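Local structure of putative host cell surface-exposed lipoprotein (Streptococcus phage TP-J34, 4EQQ) at residues A22-M31 and S58-K69. The protein probably acts at the host cell surface as a phage-encoded lipoprotein that excludes superinfecting phages, with the tape measure protein as its target. Numbering follows the deposited sequence.
Sequences AKQYASTVHM and SGIDYNKQALEK. With SO4 (sulfate ion), chain D.
E68 lays its CB over the centre of the H30 imidazole, 3.5 Å from the centroid and only 10° off the ring normal, the geometry of a CH-pi contact. T28 O sits on the opposite face, offset toward the rim. H30 CG lies anti to the carbonyl carbon, which turns the ring toward helix 62-77, while the Q65 amide comes to the ring edge with its plane turned 53° from that of the imidazole. The Y62 ring receives I60 CG2 on one face, and M31 O approaches its edge in plane, 3.7 Å from CD1.

Q65 bends at chi2, which brings its amide between the A26 carbonyl and the H30-M31 backbone; its CD lies 3.5 Å from A26 O. Further along, I60 CD1 reaches A26 CB at 3.7 Å, and L36 of helix 33-42 also touches the isoleucine. K23 NZ donates to S58 O at 2.9 Å, standing 50° out of the carbonyl plane and so not on a lone pair.

At the other end K69 NZ donates to a sulfate oxygen, O2, at 2.6 Å, and to a water that also lies near H30 O. The same sulfate, probably from the crystallisation liquor, is bound by K69 and Q72 of the second subunit, and D92 forms a salt bridge with this chain's K69.

The contact thus joins helix 13-28 and the turn after it to the linker and helix 62-77 of the ectodomain through a CH-pi contact, aliphatic packing and one lysine-to-carbonyl bond; E68 pairs with K71 and, weakly, with K64.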
ATOM      1  N   ALA A  22      13.774  -2.365   4.738  1.00 24.01           N
ATOM      2  CA  ALA A  22      13.250  -2.834   3.447  1.00 22.75           C
ATOM      3  C   ALA A  22      12.333  -4.061   3.643  1.00 25.68           C
ATOM      4  O   ALA A  22      11.252  -4.117   3.052  1.00 23.74           O
ATOM      5  CB  ALA A  22      14.395  -3.171   2.499  1.00 22.89           C
ATOM      6  N   LYS A  23      12.761  -5.019   4.499  1.00 23.83           N
ATOM      7  CA  LYS A  23      11.996  -6.226   4.840  1.00 23.98           C
ATOM      8  C   LYS A  23      10.662  -5.869   5.498  1.00 28.34           C
ATOM      9  O   LYS A  23       9.659  -6.505   5.226  1.00 26.41           O
ATOM     10  CB  LYS A  23      12.800  -7.117   5.784  1.00 25.03           C
ATOM     11  CG  LYS A  23      13.922  -7.862   5.110  1.00 29.91           C
ATOM     12  CD  LYS A  23      14.776  -8.627   6.130  1.00 28.78           C
ATOM     13  CE  LYS A  23      15.870  -9.428   5.459  1.00 26.48           C
ATOM     14  NZ  LYS A  23      15.312 -10.607   4.760  1.00 33.25           N
ATOM     15  N   GLN A  24      10.667  -4.862   6.375  1.00 27.05           N
ATOM     16  CA  GLN A  24       9.471  -4.354   7.065  1.00 27.74           C
ATOM     17  C   GLN A  24       8.478  -3.794   6.034  1.00 30.72           C
ATOM     18  O   GLN A  24       7.313  -4.184   6.022  1.00 30.97           O
ATOM     19  CB  GLN A  24       9.906  -3.246   8.026  1.00 29.29           C
ATOM     20  CG  GLN A  24       9.119  -3.124   9.285  1.00 55.45           C
ATOM     21  CD  GLN A  24       9.914  -2.284  10.258  1.00 76.99           C
ATOM     22  OE1 GLN A  24      10.893  -2.739  10.865  1.00 73.95           O
ATOM     23  NE2 GLN A  24       9.574  -1.013  10.356  1.00 65.47           N
ATOM     24  N   TYR A  25       8.957  -2.932   5.128  1.00 25.16           N
ATOM     25  CA  TYR A  25       8.124  -2.367   4.068  1.00 25.51           C
ATOM     26  C   TYR A  25       7.528  -3.430   3.163  1.00 32.12           C
ATOM     27  O   TYR A  25       6.333  -3.375   2.890  1.00 32.46           O
ATOM     28  CB  TYR A  25       8.912  -1.364   3.214  1.00 25.06           C
ATOM     29  CG  TYR A  25       9.128  -0.034   3.880  1.00 24.66           C
ATOM     30  CD1 TYR A  25       8.053   0.709   4.367  1.00 25.82           C
ATOM     31  CD2 TYR A  25      10.397   0.535   3.942  1.00 25.30           C
ATOM     32  CE1 TYR A  25       8.246   1.953   4.965  1.00 25.94           C
ATOM     33  CE2 TYR A  25      10.594   1.798   4.491  1.00 26.05           C
ATOM     34  CZ  TYR A  25       9.518   2.499   5.011  1.00 30.73           C
ATOM     35  OH  TYR A  25       9.716   3.734   5.552  1.00 29.17           O
ATOM     36  N   ALA A  26       8.347  -4.401   2.703  1.00 29.10           N
ATOM     37  CA  ALA A  26       7.923  -5.493   1.823  1.00 28.81           C
ATOM     38  C   ALA A  26       6.926  -6.455   2.474  1.00 33.73           C
ATOM     39  O   ALA A  26       6.166  -7.111   1.771  1.00 33.43           O
ATOM     40  CB  ALA A  26       9.131  -6.262   1.323  1.00 29.48           C
ATOM     41  N   SER A  27       6.955  -6.576   3.799  1.00 31.82           N
ATOM     42  CA  SER A  27       6.037  -7.460   4.513  1.00 32.69           C
ATOM     43  C   SER A  27       4.683  -6.771   4.845  1.00 38.04           C
ATOM     44  O   SER A  27       3.753  -7.460   5.263  1.00 39.80           O
ATOM     45  CB  SER A  27       6.698  -7.964   5.792  1.00 34.78           C
ATOM     46  OG  SER A  27       6.858  -6.927   6.741  1.00 43.40           O
ATOM     47  N   THR A  28       4.584  -5.427   4.696  1.00 32.22           N
ATOM     48  CA  THR A  28       3.383  -4.668   5.081  1.00 32.10           C
ATOM     49  C   THR A  28       2.720  -3.936   3.912  1.00 34.85           C
ATOM     50  O   THR A  28       1.513  -4.026   3.751  1.00 34.08           O
ATOM     51  CB  THR A  28       3.695  -3.698   6.258  1.00 39.99           C
ATOM     52  OG1 THR A  28       4.550  -2.662   5.789  1.00 46.76           O
ATOM     53  CG2 THR A  28       4.369  -4.377   7.435  1.00 36.71           C
ATOM     54  N   VAL A  29       3.503  -3.178   3.138  1.00 31.26           N
ATOM     55  CA  VAL A  29       3.063  -2.397   1.974  1.00 32.24           C
ATOM     56  C   VAL A  29       3.672  -3.134   0.776  1.00 37.96           C
ATOM     57  O   VAL A  29       4.840  -3.504   0.810  1.00 41.00           O
ATOM     58  CB  VAL A  29       3.516  -0.903   2.084  1.00 36.61           C
ATOM     59  CG1 VAL A  29       3.144  -0.100   0.837  1.00 36.28           C
ATOM     60  CG2 VAL A  29       2.929  -0.244   3.334  1.00 36.82           C
ATOM     61  N   HIS A  30       2.910  -3.409  -0.244  1.00 32.91           N
ATOM     62  CA  HIS A  30       3.499  -4.219  -1.319  1.00 32.95           C
ATOM     63  C   HIS A  30       4.164  -3.441  -2.478  1.00 34.71           C
ATOM     64  O   HIS A  30       3.616  -3.328  -3.567  1.00 36.09           O
ATOM     65  CB  HIS A  30       2.508  -5.293  -1.733  1.00 33.86           C
ATOM     66  CG  HIS A  30       2.036  -6.067  -0.538  1.00 37.49           C
ATOM     67  ND1 HIS A  30       0.756  -5.923  -0.054  1.00 39.90           N
ATOM     68  CD2 HIS A  30       2.715  -6.927   0.258  1.00 38.92           C
ATOM     69  CE1 HIS A  30       0.675  -6.732   0.989  1.00 39.13           C
ATOM     70  NE2 HIS A  30       1.839  -7.345   1.221  1.00 39.35           N
ATOM     71  N   MET A  31       5.392  -2.980  -2.236  1.00 27.77           N
ATOM     72  CA  MET A  31       6.162  -2.118  -3.131  1.00 25.37           C
ATOM     73  C   MET A  31       6.951  -2.818  -4.190  1.00 28.93           C
ATOM     74  O   MET A  31       7.502  -3.905  -3.971  1.00 28.11           O
ATOM     75  CB  MET A  31       7.139  -1.249  -2.324  1.00 26.47           C
ATOM     76  CG  MET A  31       6.462  -0.364  -1.306  1.00 29.00           C
ATOM     77  SD  MET A  31       7.706   0.560  -0.392  1.00 30.96           S
ATOM     78  CE  MET A  31       6.699   1.225   0.926  1.00 28.14           C
ATOM     79  N   SER A  58      17.753  -7.831   0.316  1.00 25.91           N
ATOM     80  CA  SER A  58      16.839  -8.082   1.419  1.00 25.10           C
ATOM     81  C   SER A  58      16.005  -9.355   1.241  1.00 28.32           C
ATOM     82  O   SER A  58      15.091  -9.593   2.036  1.00 27.22           O
ATOM     83  CB  SER A  58      15.938  -6.868   1.645  1.00 27.11           C
ATOM     84  OG  SER A  58      16.726  -5.725   1.919  1.00 25.45           O
ATOM     85  N   GLY A  59      16.324 -10.149   0.211  1.00 25.80           N
ATOM     86  CA  GLY A  59      15.636 -11.400  -0.111  1.00 25.74           C
ATOM     87  C   GLY A  59      14.220 -11.199  -0.608  1.00 29.14           C
ATOM     88  O   GLY A  59      13.397 -12.118  -0.551  1.00 29.12           O
ATOM     89  N   ILE A  60      13.904  -9.980  -1.070  1.00 25.59           N
ATOM     90  CA  ILE A  60      12.540  -9.670  -1.525  1.00 24.56           C
ATOM     91  C   ILE A  60      12.234 -10.312  -2.866  1.00 28.85           C
ATOM     92  O   ILE A  60      13.020 -10.192  -3.812  1.00 28.82           O
ATOM     93  CB  ILE A  60      12.230  -8.142  -1.506  1.00 26.50           C
ATOM     94  CG1 ILE A  60      12.382  -7.559  -0.083  1.00 25.53           C
ATOM     95  CG2 ILE A  60      10.826  -7.847  -2.090  1.00 25.54           C
ATOM     96  CD1 ILE A  60      12.596  -6.090  -0.042  1.00 27.28           C
ATOM     97  N   ASP A  61      11.072 -10.976  -2.941  1.00 25.02           N
ATOM     98  CA  ASP A  61      10.566 -11.541  -4.176  1.00 24.92           C
ATOM     99  C   ASP A  61       9.559 -10.499  -4.728  1.00 27.63           C
ATOM    100  O   ASP A  61       8.420 -10.426  -4.271  1.00 27.32           O
ATOM    101  CB  ASP A  61       9.882 -12.904  -3.931  1.00 26.45           C
ATOM    102  CG  ASP A  61       9.496 -13.617  -5.226  1.00 33.72           C
ATOM    103  OD1 ASP A  61       9.351 -12.934  -6.262  1.00 32.78           O
ATOM    104  OD2 ASP A  61       9.371 -14.861  -5.207  1.00 40.89           O
ATOM    105  N   TYR A  62       9.988  -9.721  -5.727  1.00 23.95           N
ATOM    106  CA  TYR A  62       9.163  -8.684  -6.347  1.00 22.98           C
ATOM    107  C   TYR A  62       7.995  -9.221  -7.171  1.00 27.36           C
ATOM    108  O   TYR A  62       7.025  -8.488  -7.380  1.00 26.17           O
ATOM    109  CB  TYR A  62      10.032  -7.683  -7.109  1.00 22.67           C
ATOM    110  CG  TYR A  62      10.899  -6.880  -6.167  1.00 23.24           C
ATOM    111  CD1 TYR A  62      10.351  -5.881  -5.361  1.00 23.51           C
ATOM    112  CD2 TYR A  62      12.257  -7.149  -6.042  1.00 23.80           C
ATOM    113  CE1 TYR A  62      11.138  -5.170  -4.460  1.00 23.15           C
ATOM    114  CE2 TYR A  62      13.060  -6.422  -5.167  1.00 23.58           C
ATOM    115  CZ  TYR A  62      12.496  -5.441  -4.374  1.00 26.78           C
ATOM    116  OH  TYR A  62      13.306  -4.711  -3.542  1.00 25.96           O
ATOM    117  N   ASN A  63       8.055 -10.515  -7.591  1.00 23.66           N
ATOM    118  CA  ASN A  63       6.929 -11.158  -8.289  1.00 23.89           C
ATOM    119  C   ASN A  63       5.797 -11.311  -7.277  1.00 26.05           C
ATOM    120  O   ASN A  63       4.638 -11.079  -7.606  1.00 25.52           O
ATOM    121  CB  ASN A  63       7.312 -12.555  -8.806  1.00 25.61           C
ATOM    122  CG  ASN A  63       8.277 -12.520  -9.956  1.00 41.53           C
ATOM    123  OD1 ASN A  63       8.089 -11.785 -10.901  1.00 30.25           O
ATOM    124  ND2 ASN A  63       9.307 -13.340  -9.918  1.00 42.68           N
ATOM    125  N   LYS A  64       6.141 -11.739  -6.052  1.00 23.22           N
ATOM    126  CA  LYS A  64       5.189 -11.924  -4.944  1.00 22.80           C
ATOM    127  C   LYS A  64       4.648 -10.549  -4.480  1.00 26.68           C
ATOM    128  O   LYS A  64       3.462 -10.433  -4.162  1.00 27.06           O
ATOM    129  CB  LYS A  64       5.877 -12.699  -3.806  1.00 26.02           C
ATOM    130  CG  LYS A  64       5.239 -12.584  -2.425  1.00 49.19           C
ATOM    131  CD  LYS A  64       3.988 -13.412  -2.292  1.00 63.96           C
ATOM    132  CE  LYS A  64       3.550 -13.518  -0.857  1.00 76.81           C
ATOM    133  NZ  LYS A  64       2.360 -14.386  -0.752  1.00 85.02           N
ATOM    134  N   GLN A  65       5.507  -9.510  -4.470  1.00 23.03           N
ATOM    135  CA  GLN A  65       5.084  -8.148  -4.119  1.00 23.38           C
ATOM    136  C   GLN A  65       4.030  -7.668  -5.126  1.00 26.45           C
ATOM    137  O   GLN A  65       3.035  -7.073  -4.730  1.00 25.59           O
ATOM    138  CB  GLN A  65       6.281  -7.168  -4.137  1.00 24.60           C
ATOM    139  CG  GLN A  65       7.322  -7.409  -3.055  1.00 27.45           C
ATOM    140  CD  GLN A  65       6.749  -7.261  -1.678  1.00 40.30           C
ATOM    141  OE1 GLN A  65       6.636  -8.221  -0.931  1.00 36.66           O
ATOM    142  NE2 GLN A  65       6.381  -6.057  -1.312  1.00 36.95           N
ATOM    143  N   ALA A  66       4.274  -7.906  -6.436  1.00 23.55           N
ATOM    144  CA  ALA A  66       3.350  -7.519  -7.509  1.00 23.14           C
ATOM    145  C   ALA A  66       2.024  -8.246  -7.350  1.00 25.79           C
ATOM    146  O   ALA A  66       0.977  -7.624  -7.505  1.00 24.83           O
ATOM    147  CB  ALA A  66       3.956  -7.816  -8.874  1.00 23.62           C
ATOM    148  N   LEU A  67       2.066  -9.560  -7.059  1.00 23.79           N
ATOM    149  CA  LEU A  67       0.852 -10.363  -6.855  1.00 24.51           C
ATOM    150  C   LEU A  67       0.009  -9.803  -5.689  1.00 28.14           C
ATOM    151  O   LEU A  67      -1.202  -9.642  -5.835  1.00 28.18           O
ATOM    152  CB  LEU A  67       1.214 -11.857  -6.618  1.00 24.65           C
ATOM    153  CG  LEU A  67       0.052 -12.817  -6.293  1.00 29.47           C
ATOM    154  CD1 LEU A  67      -1.095 -12.707  -7.331  1.00 30.00           C
ATOM    155  CD2 LEU A  67       0.551 -14.248  -6.169  1.00 30.43           C
ATOM    156  N   GLU A  68       0.653  -9.512  -4.547  1.00 25.38           N
ATOM    157  CA  GLU A  68      -0.034  -8.962  -3.374  1.00 25.65           C
ATOM    158  C   GLU A  68      -0.649  -7.585  -3.683  1.00 27.04           C
ATOM    159  O   GLU A  68      -1.790  -7.318  -3.299  1.00 25.72           O
ATOM    160  CB  GLU A  68       0.895  -8.932  -2.142  1.00 27.47           C
ATOM    161  CG  GLU A  68       1.250 -10.314  -1.585  1.00 34.31           C
ATOM    162  CD  GLU A  68       0.088 -11.278  -1.390  1.00 50.18           C
ATOM    163  OE1 GLU A  68       0.098 -12.364  -2.017  1.00 47.80           O
ATOM    164  OE2 GLU A  68      -0.879 -10.902  -0.691  1.00 40.59           O
ATOM    165  N   LYS A  69       0.072  -6.745  -4.437  1.00 22.62           N
ATOM    166  CA  LYS A  69      -0.467  -5.437  -4.826  1.00 22.32           C
ATOM    167  C   LYS A  69      -1.653  -5.616  -5.800  1.00 25.70           C
ATOM    168  O   LYS A  69      -2.645  -4.898  -5.699  1.00 25.11           O
ATOM    169  CB  LYS A  69       0.623  -4.536  -5.450  1.00 24.25           C
ATOM    170  CG  LYS A  69       0.211  -3.061  -5.498  1.00 30.94           C
ATOM    171  CD  LYS A  69       0.014  -2.475  -4.075  1.00 35.85           C
ATOM    172  CE  LYS A  69      -0.541  -1.072  -4.078  1.00 36.76           C
ATOM    173  NZ  LYS A  69       0.383  -0.121  -4.754  1.00 40.20           N
TER
HETATM  174  S   SO4 D 202       1.422   2.840  -2.942  1.00 82.65           S
HETATM  175  O1  SO4 D 202       2.393   2.104  -2.121  1.00 82.45           O
HETATM  176  O2  SO4 D 202       0.279   1.991  -3.249  1.00 80.68           O
HETATM  177  O3  SO4 D 202       0.941   4.011  -2.204  1.00 83.76           O
HETATM  178  O4  SO4 D 202       2.069   3.278  -4.186  1.00 82.21           O
HETATM  179  O   HOH W   1       3.021  -1.188  -4.909  1.00 34.80           O